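PDB 5ULB: putative sugar ABC transporter from Yersinia enterocolitica subsp. enterocolitica 8081, which probably binds methylthioribose or a related sugar in the periplasm and delivers it to an ABC importer. Local coordinates for residues 82-86 and 151-155; 122-128 and 158-163; 244-248 and 298-304; 254-260 and 289-295. One frame throughout, in Å; residues are numbered along the deposited sequence. Where two conformers were deposited one is given.

Contact 1: 82-86 and 151-155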
loop_
_atom_site.group_PDB
_atom_site.type_symbol
_atom_site.label_atom_id
_atom_site.label_comp_id
_atom_site.label_asym_id
_atom_site.label_seq_id
_atom_site.Cartn_x
_atom_site.Cartn_y
_atom_site.Cartn_z
ATOM N N SER A 82 -2.042 9.359 3.765
ATOM C CA SER A 82 -2.133 7.930 3.545
ATOM C C SER A 82 -2.573 7.259 4.836
ATOM O O SER A 82 -1.990 7.526 5.906
ATOM C CB SER A 82 -0.787 7.437 3.058
ATOM O OG SER A 82 -0.737 6.079 2.682
ATOM N N GLN A 83 -3.598 6.394 4.761
ATOM C CA GLN A 83 -4.126 5.680 5.881
ATOM C C GLN A 83 -4.734 6.549 6.972
ATOM O O GLN A 83 -4.846 6.153 8.134
ATOM C CB GLN A 83 -3.145 4.649 6.503
ATOM C CG GLN A 83 -2.854 3.387 5.595
ATOM C CD GLN A 83 -1.869 3.598 4.571
ATOM O OE1 GLN A 83 -1.030 4.491 4.710
ATOM N NE2 GLN A 83 -1.919 2.836 3.489
ATOM N N GLY A 84 -5.254 7.722 6.581
ATOM C CA GLY A 84 -6.060 8.532 7.540
ATOM C C GLY A 84 -7.341 7.824 7.884
ATOM O O GLY A 84 -8.007 7.270 6.999
ATOM N N ARG A 85 -7.687 7.815 9.166
ATOM C CA ARG A 85 -8.828 7.051 9.648
ATOM C C ARG A 85 -10.022 7.948 9.968
ATOM O O ARG A 85 -9.920 9.179 10.128
ATOM C CB ARG A 85 -8.430 6.189 10.865
ATOM C CG ARG A 85 -7.431 5.142 10.536
ATOM C CD ARG A 85 -7.021 4.251 11.741
ATOM N NE ARG A 85 -8.160 3.836 12.483
ATOM C CZ ARG A 85 -8.068 3.034 13.449
ATOM N NH1 ARG A 85 -9.190 2.674 14.097
ATOM N NH2 ARG A 85 -6.838 2.687 13.790
ATOM N N ASP A 86 -11.140 7.278 10.127
ATOM C CA ASP A 86 -12.261 7.896 10.824
ATOM C C ASP A 86 -11.929 8.003 12.306
ATOM O O ASP A 86 -11.186 7.202 12.836
ATOM C CB ASP A 86 -13.509 6.941 10.677
ATOM C CG ASP A 86 -14.281 7.137 9.335
ATOM O OD1 ASP A 86 -14.485 8.315 8.938
ATOM O OD2 ASP A 86 -14.697 6.092 8.812
ATOM N N ALA A 151 -8.174 -4.161 12.379
ATOM C CA ALA A 151 -9.381 -3.362 12.135
ATOM C C ALA A 151 -9.075 -1.898 11.941
ATOM O O ALA A 151 -8.087 -1.368 12.409
ATOM C CB ALA A 151 -10.322 -3.519 13.291
ATOM N N GLY A 152 -10.017 -1.219 11.281
ATOM C CA GLY A 152 -10.120 0.203 11.363
ATOM C C GLY A 152 -9.506 1.038 10.297
ATOM O O GLY A 152 -9.625 2.318 10.398
ATOM N N PHE A 153 -8.728 0.466 9.417
ATOM C CA PHE A 153 -8.147 1.120 8.298
ATOM C C PHE A 153 -9.011 0.872 7.072
ATOM O O PHE A 153 -9.452 -0.266 6.884
ATOM C CB PHE A 153 -6.737 0.630 8.050
ATOM C CG PHE A 153 -5.744 1.037 9.109
ATOM C CD1 PHE A 153 -5.586 0.261 10.255
ATOM C CD2 PHE A 153 -4.935 2.107 8.970
ATOM C CE1 PHE A 153 -4.698 0.634 11.257
ATOM C CE2 PHE A 153 -4.054 2.493 9.913
ATOM C CZ PHE A 153 -3.951 1.809 11.055
ATOM N N PRO A 154 -9.186 1.849 6.181
ATOM C CA PRO A 154 -10.035 1.641 4.998
ATOM C C PRO A 154 -9.723 0.374 4.150
ATOM O O PRO A 154 -10.674 -0.416 3.879
ATOM C CB PRO A 154 -9.960 2.930 4.250
ATOM C CG PRO A 154 -9.727 3.935 5.346
ATOM C CD PRO A 154 -8.849 3.284 6.348
ATOM N N PRO A 155 -8.477 0.117 3.831
ATOM C CA PRO A 155 -8.215 -1.089 3.054
ATOM C C PRO A 155 -8.569 -2.338 3.826
ATOM O O PRO A 155 -8.998 -3.354 3.211
ATOM C CB PRO A 155 -6.716 -0.999 2.790
ATOM C CG PRO A 155 -6.159 -0.048 3.848
ATOM C CD PRO A 155 -7.232 0.916 3.955
HETATM O O HOH W 1 -11.213 4.037 12.734
HETATM O O HOH W 2 -11.071 4.424 9.258
#
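Arg85 passes obliquely over one face of the Phe153 ring, and this is the main side-chain pairing between 82-86 and 151-155. Its aliphatic part supplies a CH-pi interaction: CD stands over the ring face, 4.0 Å from the Phe153 centroid. The bend at chi3 (45°) then turns the guanidinium back above the same ring, where CZ makes a cation-pi interaction at 5.0 Å from the centroid, the two planes inclined by 50°. Gln83 meets the ring differently, its CB at the edge, 4.0 Å from Phe153 CD2.

Polar links run largely through water. One molecule accepts from Arg85 NH1 at 2.8 Å and donates to Asp86 O, with a weak further bond to Gly152 O. A second accepts from Asp86 N and donates to Gly152 O at 2.8 Å, so this carbonyl serves as the common acceptor. Arg85 NE is 3.0 Å from Gly152 O, but the angle is too poor for a hydrogen bond.

The contact joins the two lobes across the ligand cleft of the periplasmic binding protein fold. Gln83 lines the pocket of both sugar anomers, Phe153 that of the beta anomer. The loop 82-86 leaves strand 78-82 ahead of helix 89-98, while Phe153 is the N-cap residue of helix 154-169.

Contact 2: 122-128 and 158-163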
loop_
_atom_site.group_PDB
_atom_site.type_symbol
_atom_site.label_atom_id
_atom_site.label_comp_id
_atom_site.label_asym_id
_atom_site.label_seq_id
_atom_site.Cartn_x
_atom_site.Cartn_y
_atom_site.Cartn_z
ATOM N N GLN A 122 -6.406 1.010 -3.728
ATOM C CA GLN A 122 -6.278 -0.185 -4.535
ATOM C C GLN A 122 -7.648 -0.814 -4.651
ATOM O O GLN A 122 -8.587 -0.446 -3.989
ATOM C CB GLN A 122 -5.247 -1.162 -3.894
ATOM C CG GLN A 122 -3.843 -0.546 -3.729
ATOM C CD GLN A 122 -2.956 -1.212 -2.741
ATOM O OE1 GLN A 122 -1.867 -1.766 -3.131
ATOM N NE2 GLN A 122 -3.348 -1.223 -1.520
ATOM N N ASP A 123 -7.762 -1.815 -5.541
ATOM C CA ASP A 123 -9.014 -2.599 -5.659
ATOM C C ASP A 123 -8.963 -3.671 -4.625
ATOM O O ASP A 123 -8.533 -4.801 -4.874
ATOM C CB ASP A 123 -9.096 -3.180 -7.104
ATOM C CG ASP A 123 -10.389 -3.921 -7.338
ATOM O OD1 ASP A 123 -11.154 -4.198 -6.370
ATOM O OD2 ASP A 123 -10.655 -4.209 -8.528
ATOM N N ASP A 124 -9.338 -3.302 -3.402
ATOM C CA ASP A 124 -9.204 -4.214 -2.260
ATOM C C ASP A 124 -10.018 -5.483 -2.426
ATOM O O ASP A 124 -9.579 -6.544 -1.956
ATOM C CB ASP A 124 -9.537 -3.438 -0.980
ATOM C CG ASP A 124 -8.474 -2.444 -0.634
ATOM O OD1 ASP A 124 -7.302 -2.832 -0.547
ATOM O OD2 ASP A 124 -8.848 -1.239 -0.511
ATOM N N ALA A 125 -11.185 -5.393 -3.041
ATOM C CA ALA A 125 -11.975 -6.646 -3.313
ATOM C C ALA A 125 -11.199 -7.580 -4.232
ATOM O O ALA A 125 -11.149 -8.751 -3.965
ATOM C CB ALA A 125 -13.342 -6.282 -3.912
ATOM N N SER A 126 -10.613 -7.038 -5.280
ATOM C CA SER A 126 -9.788 -7.884 -6.200
ATOM C C SER A 126 -8.497 -8.421 -5.493
ATOM O O SER A 126 -8.145 -9.589 -5.678
ATOM C CB SER A 126 -9.427 -7.096 -7.422
ATOM O OG SER A 126 -8.685 -7.927 -8.295
ATOM N N LEU A 127 -7.849 -7.589 -4.712
ATOM C CA LEU A 127 -6.667 -8.072 -3.944
ATOM C C LEU A 127 -7.074 -9.290 -3.141
ATOM O O LEU A 127 -6.283 -10.267 -3.019
ATOM C CB LEU A 127 -6.103 -6.998 -3.015
ATOM C CG LEU A 127 -5.459 -5.809 -3.671
ATOM C CD1 LEU A 127 -5.104 -4.737 -2.636
ATOM C CD2 LEU A 127 -4.234 -6.154 -4.473
ATOM N N THR A 128 -8.232 -9.253 -2.478
ATOM C CA THR A 128 -8.739 -10.350 -1.697
ATOM C C THR A 128 -9.122 -11.547 -2.564
ATOM O O THR A 128 -8.806 -12.675 -2.227
ATOM C CB THR A 128 -9.918 -9.868 -0.828
ATOM O OG1 THR A 128 -9.505 -8.802 0.012
ATOM C CG2 THR A 128 -10.542 -10.930 -0.039
ATOM N N ARG A 158 -12.339 -2.988 3.690
ATOM C CA ARG A 158 -12.768 -3.516 2.393
ATOM C C ARG A 158 -12.296 -4.936 2.148
ATOM O O ARG A 158 -13.029 -5.760 1.583
ATOM C CB ARG A 158 -12.261 -2.610 1.316
ATOM C CG ARG A 158 -12.945 -1.182 1.251
ATOM C CD ARG A 158 -12.392 -0.417 0.051
ATOM N NE ARG A 158 -11.074 -0.011 0.096
ATOM C CZ ARG A 158 -10.573 1.194 0.576
ATOM N NH1 ARG A 158 -11.456 2.156 1.028
ATOM N NH2 ARG A 158 -9.093 1.423 0.658
ATOM N N ARG A 159 -11.083 -5.264 2.565
ATOM C CA ARG A 159 -10.590 -6.667 2.445
ATOM C C ARG A 159 -11.420 -7.592 3.294
ATOM O O ARG A 159 -11.768 -8.702 2.849
ATOM C CB ARG A 159 -9.142 -6.737 2.813
ATOM C CG ARG A 159 -8.266 -6.003 1.804
ATOM C CD ARG A 159 -6.845 -5.692 2.203
ATOM N NE ARG A 159 -6.232 -4.783 1.293
ATOM C CZ ARG A 159 -5.052 -4.218 1.445
ATOM N NH1 ARG A 159 -4.189 -4.635 2.377
ATOM N NH2 ARG A 159 -4.701 -3.225 0.674
ATOM N N GLN A 160 -11.775 -7.185 4.514
ATOM C CA GLN A 160 -12.573 -8.036 5.383
ATOM C C GLN A 160 -13.971 -8.276 4.747
ATOM O O GLN A 160 -14.447 -9.408 4.824
ATOM C CB GLN A 160 -12.780 -7.316 6.755
ATOM C CG GLN A 160 -13.666 -8.043 7.756
ATOM C CD GLN A 160 -13.069 -9.364 8.209
ATOM O OE1 GLN A 160 -11.853 -9.611 8.124
ATOM N NE2 GLN A 160 -13.900 -10.153 8.856
ATOM N N ALA A 161 -14.571 -7.285 4.139
ATOM C CA ALA A 161 -15.921 -7.478 3.519
ATOM C C ALA A 161 -15.805 -8.509 2.373
ATOM O O ALA A 161 -16.660 -9.401 2.257
ATOM C CB ALA A 161 -16.517 -6.184 3.036
ATOM N N ALA A 162 -14.764 -8.335 1.557
ATOM C CA ALA A 162 -14.600 -9.273 0.445
ATOM C C ALA A 162 -14.325 -10.691 0.943
ATOM O O ALA A 162 -14.798 -11.711 0.363
ATOM C CB ALA A 162 -13.517 -8.789 -0.500
ATOM N N TYR A 163 -13.504 -10.824 1.977
ATOM C CA TYR A 163 -13.223 -12.073 2.636
ATOM C C TYR A 163 -14.483 -12.708 3.183
ATOM O O TYR A 163 -14.703 -13.948 2.995
ATOM C CB TYR A 163 -12.179 -11.817 3.702
ATOM C CG TYR A 163 -11.987 -12.909 4.763
ATOM C CD1 TYR A 163 -11.204 -14.063 4.523
ATOM C CD2 TYR A 163 -12.552 -12.751 6.003
ATOM C CE1 TYR A 163 -11.001 -14.956 5.571
ATOM C CE2 TYR A 163 -12.355 -13.693 7.022
ATOM C CZ TYR A 163 -11.540 -14.783 6.747
ATOM O OH TYR A 163 -11.283 -15.698 7.731
#
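Asp124 is gripped by two arginines, one on each carboxylate oxygen. Arg158 comes side-on to OD2, with NE at 2.6 Å and NH2 at 2.9 Å from Asp124 OD2; carboxylate and guanidinium are nearly coplanar, 17° apart, and NE arrives on the anti side. Arg159 treats OD1 in the same side-on way, NE and NH2 each 2.9 Å from Asp124 OD1, yet its plane is turned 54° from the carboxylate, and NE approaches from above that plane. Four N-H bonds thus fix the rotation of the carboxylate and would be expected to favour its ionised form.

The arginines also look outward. Arg159 NH1 donates to O3 of the bound methylselenoribose in both anomers, Gln122 NE2 donates to its O2, and Arg158 has a second carboxylate in Asp107. From the second shell, Asp124 probably helps to position the sugar-binding Arg159, whose chain runs extended from CG to NE.

The setting is a pair of neighbouring helices of one lobe of the periplasmic binding protein fold, crossing at -52° with short-segment axes 8.2 Å apart. Where they touch, small residues let them close up: Ala125 CB lies 4.2 Å from Ala162 CB, and Thr128 CG2 rests 3.7 Å from that same methyl. Thr128 OG1 is turned beside its backbone N and donates to Asp124 O, sharing this acceptor with Thr128 N from the opposite face. Farther back, Asp123 caps the helix N-terminus by accepting from Ser126 N.

Contact 3: 244-248 and 298-304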
loop_
_atom_site.group_PDB
_atom_site.type_symbol
_atom_site.label_atom_id
_atom_site.label_comp_id
_atom_site.label_asym_id
_atom_site.label_seq_id
_atom_site.Cartn_x
_atom_site.Cartn_y
_atom_site.Cartn_z
ATOM N N LEU A 244 9.965 -11.142 -2.070
ATOM C CA LEU A 244 10.521 -11.878 -3.220
ATOM C C LEU A 244 11.622 -12.822 -2.785
ATOM O O LEU A 244 11.719 -13.961 -3.301
ATOM C CB LEU A 244 10.979 -10.900 -4.255
ATOM C CG LEU A 244 9.863 -10.003 -4.830
ATOM C CD1 LEU A 244 10.440 -8.886 -5.626
ATOM C CD2 LEU A 244 8.862 -10.828 -5.715
ATOM N N GLN A 245 12.523 -12.389 -1.926
ATOM C CA GLN A 245 13.550 -13.306 -1.365
ATOM C C GLN A 245 12.915 -14.467 -0.579
ATOM O O GLN A 245 13.349 -15.594 -0.715
ATOM C CB GLN A 245 14.533 -12.516 -0.480
ATOM C CG GLN A 245 15.460 -11.521 -1.189
ATOM C CD GLN A 245 16.532 -12.212 -2.060
ATOM O OE1 GLN A 245 16.244 -12.682 -3.191
ATOM N NE2 GLN A 245 17.759 -12.396 -1.508
ATOM N N LEU A 246 11.926 -14.142 0.222
ATOM C CA LEU A 246 11.294 -15.226 1.021
ATOM C C LEU A 246 10.597 -16.250 0.116
ATOM O O LEU A 246 10.651 -17.408 0.448
ATOM C CB LEU A 246 10.373 -14.682 2.061
ATOM C CG LEU A 246 11.044 -13.725 3.088
ATOM C CD1 LEU A 246 9.987 -13.150 4.014
ATOM C CD2 LEU A 246 12.181 -14.299 3.810
HETATM N N MSE A 247 9.953 -15.834 -0.966
HETATM C CA MSE A 247 9.343 -16.806 -1.880
HETATM C C MSE A 247 10.383 -17.732 -2.504
HETATM O O MSE A 247 10.042 -18.852 -2.770
HETATM C CB MSE A 247 8.416 -16.005 -2.881
HETATM C CG MSE A 247 7.180 -15.217 -2.288
HETATM SE SE MSE A 247 6.190 -13.866 -3.391
HETATM C CE MSE A 247 6.690 -14.347 -5.300
ATOM N N ARG A 248 11.651 -17.297 -2.582
ATOM C CA ARG A 248 12.804 -18.100 -3.181
ATOM C C ARG A 248 13.587 -18.960 -2.154
ATOM O O ARG A 248 14.379 -19.753 -2.604
ATOM C CB ARG A 248 13.765 -17.085 -3.902
ATOM C CG ARG A 248 13.205 -16.623 -5.198
ATOM C CD ARG A 248 14.029 -15.564 -5.912
ATOM N NE ARG A 248 15.427 -16.002 -6.050
ATOM C CZ ARG A 248 15.940 -16.743 -7.020
ATOM N NH1 ARG A 248 15.122 -17.231 -7.972
ATOM N NH2 ARG A 248 17.280 -17.091 -6.966
ATOM N N LEU A 298 9.030 -16.644 -9.433
ATOM C CA LEU A 298 10.213 -16.223 -8.755
ATOM C C LEU A 298 11.245 -17.309 -8.602
ATOM O O LEU A 298 12.451 -17.072 -8.822
ATOM C CB LEU A 298 9.856 -15.534 -7.427
ATOM C CG LEU A 298 9.709 -14.054 -7.450
ATOM C CD1 LEU A 298 11.017 -13.312 -7.852
ATOM C CD2 LEU A 298 8.628 -13.735 -8.381
ATOM N N VAL A 299 10.808 -18.509 -8.256
ATOM C CA VAL A 299 11.734 -19.657 -8.096
ATOM C C VAL A 299 12.467 -19.977 -9.383
ATOM O O VAL A 299 13.660 -20.380 -9.366
ATOM C CB VAL A 299 10.984 -20.887 -7.549
ATOM C CG1 VAL A 299 11.812 -22.215 -7.526
ATOM C CG2 VAL A 299 10.572 -20.513 -6.080
ATOM N N SER A 300 11.784 -19.716 -10.539
ATOM C CA SER A 300 12.378 -19.923 -11.901
ATOM C C SER A 300 13.498 -18.953 -12.320
ATOM O O SER A 300 14.204 -19.198 -13.277
ATOM C CB SER A 300 11.331 -19.793 -12.981
ATOM O OG SER A 300 10.382 -20.817 -12.903
ATOM N N GLN A 301 13.665 -17.858 -11.570
ATOM C CA GLN A 301 14.662 -16.872 -11.997
ATOM C C GLN A 301 16.036 -17.381 -11.595
ATOM O O GLN A 301 16.151 -18.081 -10.595
ATOM C CB GLN A 301 14.335 -15.540 -11.301
ATOM C CG GLN A 301 12.934 -15.004 -11.649
ATOM C CD GLN A 301 12.649 -14.961 -13.129
ATOM O OE1 GLN A 301 13.477 -14.429 -13.867
ATOM N NE2 GLN A 301 11.540 -15.613 -13.563
ATOM N N PRO A 302 17.066 -16.920 -12.260
ATOM C CA PRO A 302 18.445 -17.365 -11.949
ATOM C C PRO A 302 19.133 -16.700 -10.747
ATOM O O PRO A 302 20.231 -17.069 -10.327
ATOM C CB PRO A 302 19.163 -17.011 -13.240
ATOM C CG PRO A 302 18.483 -15.777 -13.797
ATOM C CD PRO A 302 16.999 -15.997 -13.439
ATOM N N GLY A 303 18.549 -15.659 -10.224
ATOM C CA GLY A 303 19.057 -15.095 -8.994
ATOM C C GLY A 303 18.000 -14.180 -8.429
ATOM O O GLY A 303 16.835 -14.101 -8.946
ATOM N N PRO A 304 18.386 -13.429 -7.378
ATOM C CA PRO A 304 17.428 -12.617 -6.705
ATOM C C PRO A 304 16.767 -11.613 -7.682
ATOM O O PRO A 304 17.410 -11.093 -8.594
ATOM C CB PRO A 304 18.279 -11.841 -5.610
ATOM C CG PRO A 304 19.393 -12.741 -5.390
ATOM C CD PRO A 304 19.691 -13.415 -6.710
HETATM O O HOH W 3 17.995 -19.519 -8.644
#
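Leu298, on the short helix 295-299, packs against helix 241-248 of the periplasmic binding protein fold, and the chain that follows curls round the side chain of Arg248, at the end of that helix. The branched end of Leu298 sits between two side chains: Leu244 CD2 is 3.8 Å from Leu298 CG, and the selenomethionine methyl, Met247 CE, is 3.7 Å from Leu298 CD2 in one of the two conformers of Met247. The Leu298 carbonyl is turned to a polar task, accepting from Arg248 NH1 at 2.8 Å and from Gln301 N on the opposite face of its plane. Val299 follows with CG2 against the carbonyl oxygen of Met247.

Gln301 provides the second backbone acceptor. Its O takes a bond of 2.9 Å from Arg248 NH1 and is tilted from the guanidinium plane, whereas Leu298 O lies in it. One terminal nitrogen thereby joins the carbonyls of Leu298 and Gln301, and a water that accepts from Arg248 NH2 and donates to Gln301 O closes a further link. A bend at chi3 (52°) brings the arginine into this curl of chain.

At Gly303 the backbone lies over the guanidinium, its O 3.4 Å above the centre of that flat group. Pro304 ends the walk on the side of Gln245, where Pro304 CB approaches Gln245 OE1 to 3.3 Å.

Contact 4: 254-260 and 289-295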
loop_
_atom_site.group_PDB
_atom_site.type_symbol
_atom_site.label_atom_id
_atom_site.label_comp_id
_atom_site.label_asym_id
_atom_site.label_seq_id
_atom_site.Cartn_x
_atom_site.Cartn_y
_atom_site.Cartn_z
ATOM N N TRP A 254 5.564 -19.491 0.944
ATOM C CA TRP A 254 4.936 -18.231 0.484
ATOM C C TRP A 254 4.504 -18.396 -0.986
ATOM O O TRP A 254 5.307 -18.254 -1.891
ATOM C CB TRP A 254 5.934 -17.067 0.643
ATOM C CG TRP A 254 5.327 -15.686 0.455
ATOM C CD1 TRP A 254 4.408 -15.244 -0.487
ATOM C CD2 TRP A 254 5.536 -14.535 1.268
ATOM N NE1 TRP A 254 4.122 -13.951 -0.300
ATOM C CE2 TRP A 254 4.786 -13.478 0.765
ATOM C CE3 TRP A 254 6.354 -14.286 2.402
ATOM C CZ2 TRP A 254 4.783 -12.204 1.344
ATOM C CZ3 TRP A 254 6.306 -13.067 2.992
ATOM C CH2 TRP A 254 5.551 -12.068 2.451
ATOM N N LYS A 255 3.229 -18.726 -1.192
ATOM C CA LYS A 255 2.730 -19.161 -2.483
ATOM C C LYS A 255 2.360 -18.047 -3.462
ATOM O O LYS A 255 2.528 -18.245 -4.668
ATOM C CB LYS A 255 1.490 -20.047 -2.285
ATOM C CG LYS A 255 1.635 -21.249 -1.543
ATOM C CD LYS A 255 2.886 -21.990 -1.858
ATOM C CE LYS A 255 2.598 -22.846 -2.946
ATOM N NZ LYS A 255 2.610 -24.220 -2.258
ATOM N N VAL A 256 1.879 -16.927 -2.954
ATOM C CA VAL A 256 1.393 -15.873 -3.846
ATOM C C VAL A 256 1.437 -14.569 -3.089
ATOM O O VAL A 256 1.182 -14.524 -1.882
ATOM C CB VAL A 256 0.062 -16.123 -4.384
ATOM C CG1 VAL A 256 -1.080 -16.022 -3.387
ATOM C CG2 VAL A 256 -0.346 -15.234 -5.570
ATOM N N SER A 257 1.684 -13.491 -3.858
ATOM C CA SER A 257 1.482 -12.124 -3.397
ATOM C C SER A 257 0.638 -11.465 -4.494
ATOM O O SER A 257 1.010 -11.516 -5.679
ATOM C CB SER A 257 2.754 -11.313 -3.264
ATOM O OG SER A 257 3.397 -11.574 -1.994
ATOM N N VAL A 258 -0.399 -10.750 -4.110
ATOM C CA VAL A 258 -1.228 -9.976 -5.024
ATOM C C VAL A 258 -0.975 -8.495 -4.651
ATOM O O VAL A 258 -1.194 -8.176 -3.473
ATOM C CB VAL A 258 -2.705 -10.373 -4.931
ATOM C CG1 VAL A 258 -3.471 -9.595 -5.971
ATOM C CG2 VAL A 258 -2.866 -11.858 -5.170
ATOM N N ALA A 259 -0.515 -7.717 -5.629
ATOM C CA ALA A 259 0.081 -6.426 -5.195
ATOM C C ALA A 259 0.082 -5.369 -6.275
ATOM O O ALA A 259 0.046 -5.672 -7.457
ATOM C CB ALA A 259 1.524 -6.691 -4.768
ATOM N N VAL A 260 0.138 -4.138 -5.788
ATOM C CA VAL A 260 0.442 -2.946 -6.557
ATOM C C VAL A 260 1.806 -2.463 -6.105
ATOM O O VAL A 260 2.107 -2.507 -4.883
ATOM C CB VAL A 260 -0.642 -1.829 -6.345
ATOM C CG1 VAL A 260 -0.335 -0.587 -7.117
ATOM C CG2 VAL A 260 -2.056 -2.344 -6.661
ATOM N N ARG A 289 -4.598 -0.857 -10.097
ATOM C CA ARG A 289 -4.775 -2.305 -10.455
ATOM C C ARG A 289 -3.588 -3.129 -10.013
ATOM O O ARG A 289 -2.409 -2.727 -10.247
ATOM C CB ARG A 289 -4.960 -2.431 -12.016
ATOM C CG ARG A 289 -6.237 -1.801 -12.487
ATOM C CD ARG A 289 -6.686 -2.218 -13.882
ATOM N NE ARG A 289 -7.556 -1.106 -14.336
ATOM C CZ ARG A 289 -7.068 -0.118 -15.024
ATOM N NH1 ARG A 289 -5.808 -0.242 -15.346
ATOM N NH2 ARG A 289 -7.790 0.883 -15.412
ATOM N N ALA A 290 -3.877 -4.321 -9.546
ATOM C CA ALA A 290 -2.778 -5.199 -9.016
ATOM C C ALA A 290 -2.481 -6.311 -9.949
ATOM O O ALA A 290 -3.242 -6.596 -10.918
ATOM C CB ALA A 290 -3.137 -5.795 -7.717
ATOM N N ALA A 291 -1.345 -6.958 -9.749
ATOM C CA ALA A 291 -0.922 -8.144 -10.403
ATOM C C ALA A 291 -0.778 -9.258 -9.386
ATOM O O ALA A 291 -0.444 -9.019 -8.229
ATOM C CB ALA A 291 0.426 -7.934 -11.122
ATOM N N SER A 292 -1.026 -10.488 -9.840
ATOM C CA SER A 292 -0.883 -11.630 -8.991
ATOM C C SER A 292 0.481 -12.288 -9.318
ATOM O O SER A 292 0.694 -12.726 -10.457
ATOM C CB SER A 292 -1.997 -12.632 -9.221
ATOM O OG SER A 292 -3.256 -11.944 -8.972
ATOM N N ILE A 293 1.298 -12.418 -8.278
ATOM C CA ILE A 293 2.679 -12.827 -8.424
ATOM C C ILE A 293 2.830 -14.225 -7.808
ATOM O O ILE A 293 2.800 -14.374 -6.608
ATOM C CB ILE A 293 3.667 -11.856 -7.719
ATOM C CG1 ILE A 293 3.439 -10.430 -8.167
ATOM C CG2 ILE A 293 5.146 -12.287 -7.902
ATOM C CD1 ILE A 293 4.087 -9.375 -7.311
ATOM N N PRO A 294 2.952 -15.243 -8.618
ATOM C CA PRO A 294 3.085 -16.671 -8.090
ATOM C C PRO A 294 4.532 -17.016 -7.722
ATOM O O PRO A 294 5.454 -16.649 -8.417
ATOM C CB PRO A 294 2.592 -17.565 -9.226
ATOM C CG PRO A 294 2.934 -16.737 -10.456
ATOM C CD PRO A 294 2.896 -15.262 -10.112
ATOM N N GLN A 295 4.677 -17.772 -6.658
ATOM C CA GLN A 295 5.980 -18.226 -6.199
ATOM C C GLN A 295 6.778 -18.901 -7.283
ATOM O O GLN A 295 7.976 -18.684 -7.420
ATOM C CB GLN A 295 5.783 -19.189 -5.048
ATOM C CG GLN A 295 7.023 -19.820 -4.482
ATOM C CD GLN A 295 6.775 -20.679 -3.301
ATOM O OE1 GLN A 295 5.812 -21.459 -3.291
ATOM N NE2 GLN A 295 7.653 -20.586 -2.261
HETATM O O HOH W 4 -0.131 -4.076 -10.246
#
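Ser257 and Ile293 face each other as a hydrogen-bonded antiparallel pair, joined by Ser257 N to Ile293 O at 3.1 Å and Ile293 N to Ser257 O at 2.8 Å, the short segments 254-259 and 291-294 running at 160° to each other. Ala259 and Ala291 form a second such pair, while Val256-Pro294 and Val258-Ser292 are non-hydrogen-bonded. In the large mixed sheet of this periplasmic binding protein, strand 285-294 lies between 118-122, to which it is parallel, and 254-259, to which it is antiparallel. Beyond the last bridge, Gln295 N still donates to Lys255 O as helix 295-299 begins.

Side chains alternate between the two faces. Ser257, Ala259, Ala291 and Ile293 share one, where Ile293 CD1 comes within 4.5 Å of Ala259 CB. Ser257 OG accepts from the indole NE1 of Trp254 and is also bonded to Asp238 O. On the other face, Val258 spreads both methyls at Ser292 OG, and helix 124-138 packs there through Leu127 and Glu130. With chi1 at 70°, Val256 CG1 stands between backbone N and carbonyl carbon and CG2 is anti to N, which lays CG2 3.4 Å from Ile293 O.

At the ends the contacts turn local. Val260 CG2 meets Ala290 CB at 3.8 Å, and a water there donates to both Ala259 O and Arg289 O. The extended Gln295 chain runs across the start of strand 254-259, its NE2 bonded to Met247 O and Ser252 O; on the other branch of the amide, Gln295 OE1 lies 3.3 Å from Lys255 CD.

The four contacts form a path from the sugar to the edge of the protein. Contacts 1 and 2 both use helix 154-169 and touch where Pro155 CA lies 3.6 Å from Asp124 OD2; each supplies residues to the methylselenoribose pocket, contact 1 across the cleft and contact 2 within one lobe. Contact 4 meets contact 2 through Leu127 CD2, 3.4 Å from Ala290 CB, and the nearest atom of its Val260 side chain is about 7 Å from the sugar. Contact 3 adjoins contact 4, with Leu298 CD2 3.8 Å from Ile293 CG2. It is remote from contact 1, their centres about 32 Å apart on opposite sides of the chain's centre.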